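Local coordinates for breast cancer anti-estrogen resistance protein 1 (Mus musculus, PDB 5W93) that acts as a docking protein that coordinates tyrosine kinase-based signalling in cell adhesion and migration, its C-terminal domain here binding the LD1 peptide of paxillin, at residues V52-H57 and L90-V94; A31-A35 and H48-V52; Y14-E19 and R128-G132. The protein carries 2 engineered substitutions. One frame throughout, in Å; residues are numbered along the deposited sequence. Where two conformers were deposited one is given.

Interaction 1 of 3, residues V52-H57 and L90-V94; sequences VILSAH and LRGIV
Build two regular alpha-helical turns, 52-57 and 90-94, and set them almost exactly antiparallel: the directions of the two short segments differ by 174° and their axes come no closer than 10.5 Å. Fix the register by bringing Ile53 opposite Leu90, with their CA atoms 6.1 Å apart. That spacing is wide enough for branched side chains to interleave, and apolar packing does all the joining. Leu90 is the main bump. In its m,t rotamer it enters the hollow on the other helix bounded by Ile53, Ala56 and His57: its CD2 rests 3.9 Å from Ala56 CB, and its CD1 lies 4.0 Å from both Ile53 O and His57 CB, at the edge of the imidazole ring. The small methyl of Ala56 forms the floor of this hollow. Ile53 answers as the bump from the opposite side. Its CB leaves the helix sideways, but the m,t rotamer swings the chain inward between Leu90, Ile93 and Val94, so that Ile53 CG1 is 4.0 Å from Ile93 CG2 and Ile53 CD1 reaches 3.6 Å from Val94 CG2, the tightest touch here. On the side facing helix 107-135, Val52 CG1 meets Ile93 CD1 at 4.4 Å. This interlocking of apolar side chains is the packing expected in the core of an antiparallel four-helix bundle. On one flank, Leu120 of helix 107-135 packs on Val52, Ala56 and Ile93; on another, the bound paxillin peptide packs on Ile53, and its backbone is hydrogen-bonded to His57 NE2; and Leu25 of helix 5-37 touches Ala56.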
# COMPACT_ATOMS: atom_id res chain seq x y z
N VAL A 52 0.40 -7.61 -3.24
CA VAL A 52 0.87 -6.27 -2.87
C VAL A 52 -0.29 -5.41 -2.36
O VAL A 52 -0.19 -4.74 -1.34
CB VAL A 52 1.56 -5.56 -4.05
CG1 VAL A 52 1.73 -4.09 -3.76
CG2 VAL A 52 2.92 -6.21 -4.33
N ILE A 53 -1.40 -5.45 -3.09
CA ILE A 53 -2.58 -4.67 -2.77
C ILE A 53 -3.17 -5.09 -1.42
O ILE A 53 -3.46 -4.27 -0.55
CB ILE A 53 -3.65 -4.82 -3.88
CG1 ILE A 53 -3.15 -4.13 -5.16
CG2 ILE A 53 -4.98 -4.23 -3.46
CD1 ILE A 53 -3.96 -4.53 -6.41
N LEU A 54 -3.36 -6.39 -1.26
CA LEU A 54 -3.90 -6.90 -0.01
C LEU A 54 -3.04 -6.51 1.20
O LEU A 54 -3.55 -6.07 2.23
CB LEU A 54 -4.06 -8.41 -0.13
CG LEU A 54 -3.80 -9.41 0.97
CD1 LEU A 54 -4.92 -9.37 2.01
CD2 LEU A 54 -3.76 -10.75 0.27
N SER A 55 -1.72 -6.63 1.08
CA SER A 55 -0.84 -6.36 2.21
C SER A 55 -0.72 -4.84 2.49
O SER A 55 -0.72 -4.42 3.64
CB SER A 55 0.54 -7.00 1.97
OG SER A 55 1.21 -6.39 0.86
N ALA A 56 -0.65 -4.01 1.44
CA ALA A 56 -0.66 -2.57 1.64
C ALA A 56 -2.00 -2.05 2.19
O ALA A 56 -2.04 -1.05 2.91
CB ALA A 56 -0.31 -1.84 0.34
N HIS A 57 -3.10 -2.72 1.82
CA HIS A 57 -4.41 -2.28 2.27
C HIS A 57 -4.48 -2.35 3.82
O HIS A 57 -5.18 -1.58 4.46
CB HIS A 57 -5.53 -3.12 1.64
CG HIS A 57 -6.89 -2.56 1.83
ND1 HIS A 57 -7.65 -2.81 2.96
CD2 HIS A 57 -7.65 -1.75 1.05
CE1 HIS A 57 -8.81 -2.18 2.87
NE2 HIS A 57 -8.84 -1.54 1.71
N LEU A 90 -3.14 2.26 -4.65
CA LEU A 90 -3.73 0.93 -4.85
C LEU A 90 -4.59 0.90 -6.11
O LEU A 90 -4.53 -0.08 -6.85
CB LEU A 90 -4.55 0.49 -3.63
CG LEU A 90 -3.77 0.26 -2.33
CD1 LEU A 90 -4.60 -0.50 -1.30
CD2 LEU A 90 -2.48 -0.48 -2.60
N ARG A 91 -5.40 1.93 -6.36
CA ARG A 91 -6.19 1.98 -7.59
C ARG A 91 -5.28 2.08 -8.81
O ARG A 91 -5.56 1.47 -9.85
CB ARG A 91 -7.18 3.16 -7.58
CG ARG A 91 -8.34 2.97 -6.62
CD ARG A 91 -9.37 4.08 -6.74
NE ARG A 91 -8.87 5.36 -6.23
CZ ARG A 91 -9.11 5.81 -5.00
NH1 ARG A 91 -9.83 5.08 -4.16
NH2 ARG A 91 -8.62 6.98 -4.61
N GLY A 92 -4.20 2.84 -8.68
CA GLY A 92 -3.20 2.95 -9.73
C GLY A 92 -2.56 1.60 -10.04
O GLY A 92 -2.29 1.28 -11.21
N ILE A 93 -2.29 0.81 -9.01
CA ILE A 93 -1.75 -0.53 -9.20
C ILE A 93 -2.77 -1.45 -9.88
O ILE A 93 -2.40 -2.22 -10.77
CB ILE A 93 -1.28 -1.12 -7.87
CG1 ILE A 93 -0.08 -0.31 -7.36
CG2 ILE A 93 -0.88 -2.59 -8.04
CD1 ILE A 93 0.30 -0.59 -5.96
N VAL A 94 -4.05 -1.37 -9.50
CA VAL A 94 -5.07 -2.16 -10.20
C VAL A 94 -5.12 -1.76 -11.70
O VAL A 94 -5.10 -2.62 -12.58
CB VAL A 94 -6.46 -2.00 -9.55
CG1 VAL A 94 -7.57 -2.65 -10.39
CG2 VAL A 94 -6.45 -2.58 -8.13

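Interaction 2 of 3, residues A31-A35 and H48-V52; sequences AFFTA and HSKFV
Two helical turns, 31-35 and 48-52, run antiparallel at 159° (signed crossing -159°), their axes 9.5 Å apart at closest approach, with the CA atoms of Phe32 and His48 facing each other at 5.2 Å. Apolar packing centres on Phe32, whose t rotamer lays the ring alongside helix 48-52: Phe32 CB is 3.9 Å from Val52 CG2, and Phe32 CD1 is 4.0 Å from His48 CB, which sits at the ring's edge. His48 CB points toward the partner helix, and the m rotamer places the imidazole between two alanines one turn apart, with His48 ND1 3.7 Å from Ala31 CB and His48 CD2 4.1 Å from Ala35 CB; Ala31 O lies over one ring face. A further polar atom, Ser49 OG, lies 3.3 Å from Phe32 CE1. This is a helical-hairpin contact within the divergent helix-loop-helix region. Its chemistry implies adhesion through van der Waals fit, the buried hydroxyl of Ser49 having its hydrogen bond with Thr97 of helix 73-102 rather than across this pair.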
# COMPACT_ATOMS: atom_id res chain seq x y z
N ALA A 31 8.66 -9.85 -3.94
CA ALA A 31 8.22 -10.98 -4.75
C ALA A 31 7.67 -10.47 -6.08
O ALA A 31 7.91 -11.06 -7.13
CB ALA A 31 7.19 -11.81 -4.02
N PHE A 32 6.93 -9.36 -6.02
CA PHE A 32 6.38 -8.75 -7.22
C PHE A 32 7.51 -8.30 -8.16
O PHE A 32 7.48 -8.60 -9.35
CB PHE A 32 5.47 -7.56 -6.88
CG PHE A 32 5.05 -6.76 -8.10
CD1 PHE A 32 3.93 -7.13 -8.84
CD2 PHE A 32 5.77 -5.65 -8.49
CE1 PHE A 32 3.56 -6.40 -9.97
CE2 PHE A 32 5.40 -4.92 -9.62
CZ PHE A 32 4.30 -5.31 -10.35
N PHE A 33 8.51 -7.59 -7.63
CA PHE A 33 9.61 -7.11 -8.46
C PHE A 33 10.37 -8.26 -9.11
O PHE A 33 10.77 -8.16 -10.27
CB PHE A 33 10.59 -6.24 -7.66
CG PHE A 33 10.04 -4.89 -7.28
CD1 PHE A 33 9.10 -4.26 -8.07
CD2 PHE A 33 10.49 -4.26 -6.13
CE1 PHE A 33 8.60 -3.01 -7.72
CE2 PHE A 33 10.00 -3.01 -5.78
CZ PHE A 33 9.05 -2.38 -6.57
N THR A 34 10.54 -9.34 -8.36
CA THR A 34 11.24 -10.53 -8.85
C THR A 34 10.49 -11.20 -10.00
O THR A 34 11.09 -11.64 -10.99
CB THR A 34 11.47 -11.55 -7.72
OG1 THR A 34 12.49 -11.05 -6.84
CG2 THR A 34 11.89 -12.93 -8.27
N ALA A 35 9.17 -11.27 -9.87
CA ALA A 35 8.29 -11.76 -10.93
C ALA A 35 8.47 -10.96 -12.21
O ALA A 35 8.54 -11.53 -13.30
CB ALA A 35 6.84 -11.72 -10.49
N HIS A 48 0.76 -11.59 -8.02
CA HIS A 48 1.65 -10.85 -7.13
C HIS A 48 1.17 -9.41 -6.91
O HIS A 48 1.38 -8.85 -5.84
CB HIS A 48 3.09 -10.89 -7.65
CG HIS A 48 3.76 -12.20 -7.39
ND1 HIS A 48 4.30 -12.54 -6.16
CD2 HIS A 48 3.91 -13.30 -8.17
CE1 HIS A 48 4.78 -13.77 -6.21
NE2 HIS A 48 4.54 -14.26 -7.41
N SER A 49 0.53 -8.82 -7.91
CA SER A 49 -0.10 -7.52 -7.74
C SER A 49 -1.15 -7.58 -6.63
O SER A 49 -1.18 -6.73 -5.74
CB SER A 49 -0.74 -7.06 -9.06
OG SER A 49 0.24 -6.52 -9.92
N LYS A 50 -2.01 -8.58 -6.70
CA LYS A 50 -3.04 -8.74 -5.68
C LYS A 50 -2.42 -8.90 -4.29
O LYS A 50 -2.97 -8.40 -3.31
CB LYS A 50 -3.95 -9.92 -6.01
CG LYS A 50 -4.82 -9.66 -7.24
CD LYS A 50 -5.91 -10.71 -7.36
CE LYS A 50 -5.39 -11.97 -7.98
NZ LYS A 50 -6.40 -12.57 -8.91
N PHE A 51 -1.29 -9.60 -4.19
CA PHE A 51 -0.63 -9.78 -2.89
C PHE A 51 -0.13 -8.43 -2.34
O PHE A 51 -0.22 -8.14 -1.13
CB PHE A 51 0.56 -10.75 -2.99
CG PHE A 51 0.23 -12.13 -3.52
CD1 PHE A 51 -1.05 -12.67 -3.37
CD2 PHE A 51 1.20 -12.89 -4.16
CE1 PHE A 51 -1.35 -13.94 -3.85
CE2 PHE A 51 0.90 -14.17 -4.65
CZ PHE A 51 -0.37 -14.68 -4.48
N VAL A 52 0.40 -7.61 -3.24
CA VAL A 52 0.87 -6.27 -2.87
C VAL A 52 -0.29 -5.41 -2.36
O VAL A 52 -0.19 -4.74 -1.34
CB VAL A 52 1.56 -5.56 -4.05
CG1 VAL A 52 1.73 -4.09 -3.76
CG2 VAL A 52 2.92 -6.21 -4.33

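Interaction 3 of 3, residues Y14-E19 and R128-G132; sequences YLEQAE and RRVLG. Engineered in segment 14-19: Ala18 (natural residue Cys).
Leu15 lies across the backbone of helix 128-132, its t,p rotamer bringing CD1 3.8 Å from Arg128 O and 4.1 Å from Leu131 CB, while Leu15 CD2 settles 3.8 Å from Gly132 CA. The two helical turns are antiparallel at 157° (signed crossing -157°), with axes 9.7 Å apart at closest approach. Two CA pairs, one turn apart, set the register: Leu15 faces Leu131 at 6.0 Å and Ala18 faces Arg128 at 6.5 Å. Leu131, in the m,t rotamer, points at the first helix and puts its CD1 3.9 Å from Ala18 CB; Ala18 is an engineered residue, cysteine in the natural sequence. Toward the outer side of the interface the contact becomes more exposed. There the aliphatic parts of two charged side chains pack together, with Arg128 CD 3.8 Å from Glu19 CG, but their charges only approach each other: Glu19 OE2 stays 4.3 Å from Arg128 NE, beyond salt-bridge distance. On the inner side, Leu131 goes on to touch Leu66 of helix 42-69 and Val79 of helix 73-102, so this one leucine meets both of the other helices. The contact pairs the first and last helices of the chain, 5-37 and 107-135, with Leu131 and the engineered Ala18 buried, Leu15 partly covered, and Glu19 with Arg128 at the outer edge, as suits the antiparallel four-helix bundle of the FAT-like C-terminal domain of Cas proteins.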
# COMPACT_ATOMS: atom_id res chain seq x y z
N TYR A 14 -0.25 1.73 17.10
CA TYR A 14 -0.41 1.47 15.67
C TYR A 14 0.89 1.60 14.89
O TYR A 14 1.02 1.01 13.82
CB TYR A 14 -1.52 2.36 15.09
CG TYR A 14 -2.85 1.71 15.36
CD1 TYR A 14 -3.22 0.55 14.69
CD2 TYR A 14 -3.70 2.19 16.35
CE1 TYR A 14 -4.43 -0.08 14.97
CE2 TYR A 14 -4.90 1.56 16.63
CZ TYR A 14 -5.26 0.43 15.94
OH TYR A 14 -6.47 -0.19 16.23
N LEU A 15 1.88 2.29 15.46
CA LEU A 15 3.24 2.26 14.90
C LEU A 15 3.77 0.83 14.92
O LEU A 15 4.34 0.34 13.96
CB LEU A 15 4.19 3.18 15.69
CG LEU A 15 5.68 3.15 15.30
CD1 LEU A 15 5.86 3.52 13.82
CD2 LEU A 15 6.51 4.08 16.19
N GLU A 16 3.58 0.15 16.05
CA GLU A 16 3.99 -1.24 16.18
C GLU A 16 3.27 -2.13 15.16
O GLU A 16 3.90 -3.00 14.55
CB GLU A 16 3.73 -1.73 17.61
CG GLU A 16 3.89 -3.22 17.81
CD GLU A 16 2.62 -3.99 17.46
OE1 GLU A 16 1.54 -3.66 18.01
OE2 GLU A 16 2.71 -4.90 16.60
N GLN A 17 1.97 -1.94 14.99
CA GLN A 17 1.20 -2.70 14.00
C GLN A 17 1.64 -2.39 12.58
O GLN A 17 1.72 -3.27 11.73
CB GLN A 17 -0.29 -2.41 14.13
CG GLN A 17 -1.09 -3.52 14.77
CD GLN A 17 -2.54 -3.52 14.35
OE1 GLN A 17 -2.92 -2.87 13.36
NE2 GLN A 17 -3.36 -4.25 15.08
N ALA A 18 1.90 -1.12 12.31
CA ALA A 18 2.40 -0.71 11.00
C ALA A 18 3.73 -1.39 10.69
O ALA A 18 3.94 -1.85 9.56
CB ALA A 18 2.54 0.79 10.95
N GLU A 19 4.62 -1.48 11.68
CA GLU A 19 5.95 -2.07 11.47
C GLU A 19 5.83 -3.55 11.12
O GLU A 19 6.47 -4.02 10.18
CB GLU A 19 6.84 -1.86 12.71
CG GLU A 19 7.37 -0.42 12.82
CD GLU A 19 8.08 -0.11 14.14
OE1 GLU A 19 8.03 -0.95 15.06
OE2 GLU A 19 8.68 0.98 14.25
N ARG A 128 4.97 5.19 7.68
CA ARG A 128 5.48 4.62 8.92
C ARG A 128 6.45 5.59 9.62
O ARG A 128 6.39 5.76 10.84
CB ARG A 128 6.17 3.28 8.66
CG ARG A 128 6.49 2.51 9.94
CD ARG A 128 7.90 1.97 9.97
NE ARG A 128 8.87 2.96 10.43
CZ ARG A 128 9.71 3.61 9.63
NH1 ARG A 128 9.70 3.39 8.32
NH2 ARG A 128 10.56 4.49 10.15
N ARG A 129 7.32 6.23 8.85
CA ARG A 129 8.24 7.22 9.41
C ARG A 129 7.48 8.35 10.12
O ARG A 129 7.80 8.73 11.24
CB ARG A 129 9.15 7.79 8.32
CG ARG A 129 10.46 8.36 8.87
CD ARG A 129 11.32 8.99 7.78
NE ARG A 129 11.20 10.45 7.80
CZ ARG A 129 10.36 11.13 7.04
NH1 ARG A 129 9.57 10.51 6.18
NH2 ARG A 129 10.31 12.46 7.14
N VAL A 130 6.47 8.87 9.45
CA VAL A 130 5.64 9.93 10.02
C VAL A 130 4.89 9.50 11.31
O VAL A 130 4.80 10.29 12.26
CB VAL A 130 4.63 10.41 8.96
CG1 VAL A 130 3.51 11.21 9.58
CG2 VAL A 130 5.37 11.22 7.88
N LEU A 131 4.37 8.28 11.34
CA LEU A 131 3.78 7.76 12.59
C LEU A 131 4.77 7.79 13.74
O LEU A 131 4.42 8.13 14.87
CB LEU A 131 3.27 6.33 12.42
CG LEU A 131 2.05 6.11 11.53
CD1 LEU A 131 1.77 4.61 11.43
CD2 LEU A 131 0.86 6.86 12.11
N GLY A 132 6.02 7.42 13.47
CA GLY A 132 7.04 7.41 14.50
C GLY A 132 7.33 8.81 14.99
O GLY A 132 7.58 9.03 16.17

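All three contacts belong to one bundle of four long helices. Along the chain, interaction 2 closes first, joining helices 5-37 and 42-69; interaction 1 then carries helix 42-69 on to helix 73-102, and interaction 3 brings helix 107-135 back to helix 5-37, spanning both others. Interactions 1 and 2 share Val52, with centres about 10 Å apart. Interaction 3 lies well away, its centre about 19 Å from that of interaction 1 and about 23 Å from that of interaction 2, across the chain's centre. Together they tie all four helices into one compact unit, and helices 42-69 and 73-102, packed in interaction 1, also hold the paxillin peptide.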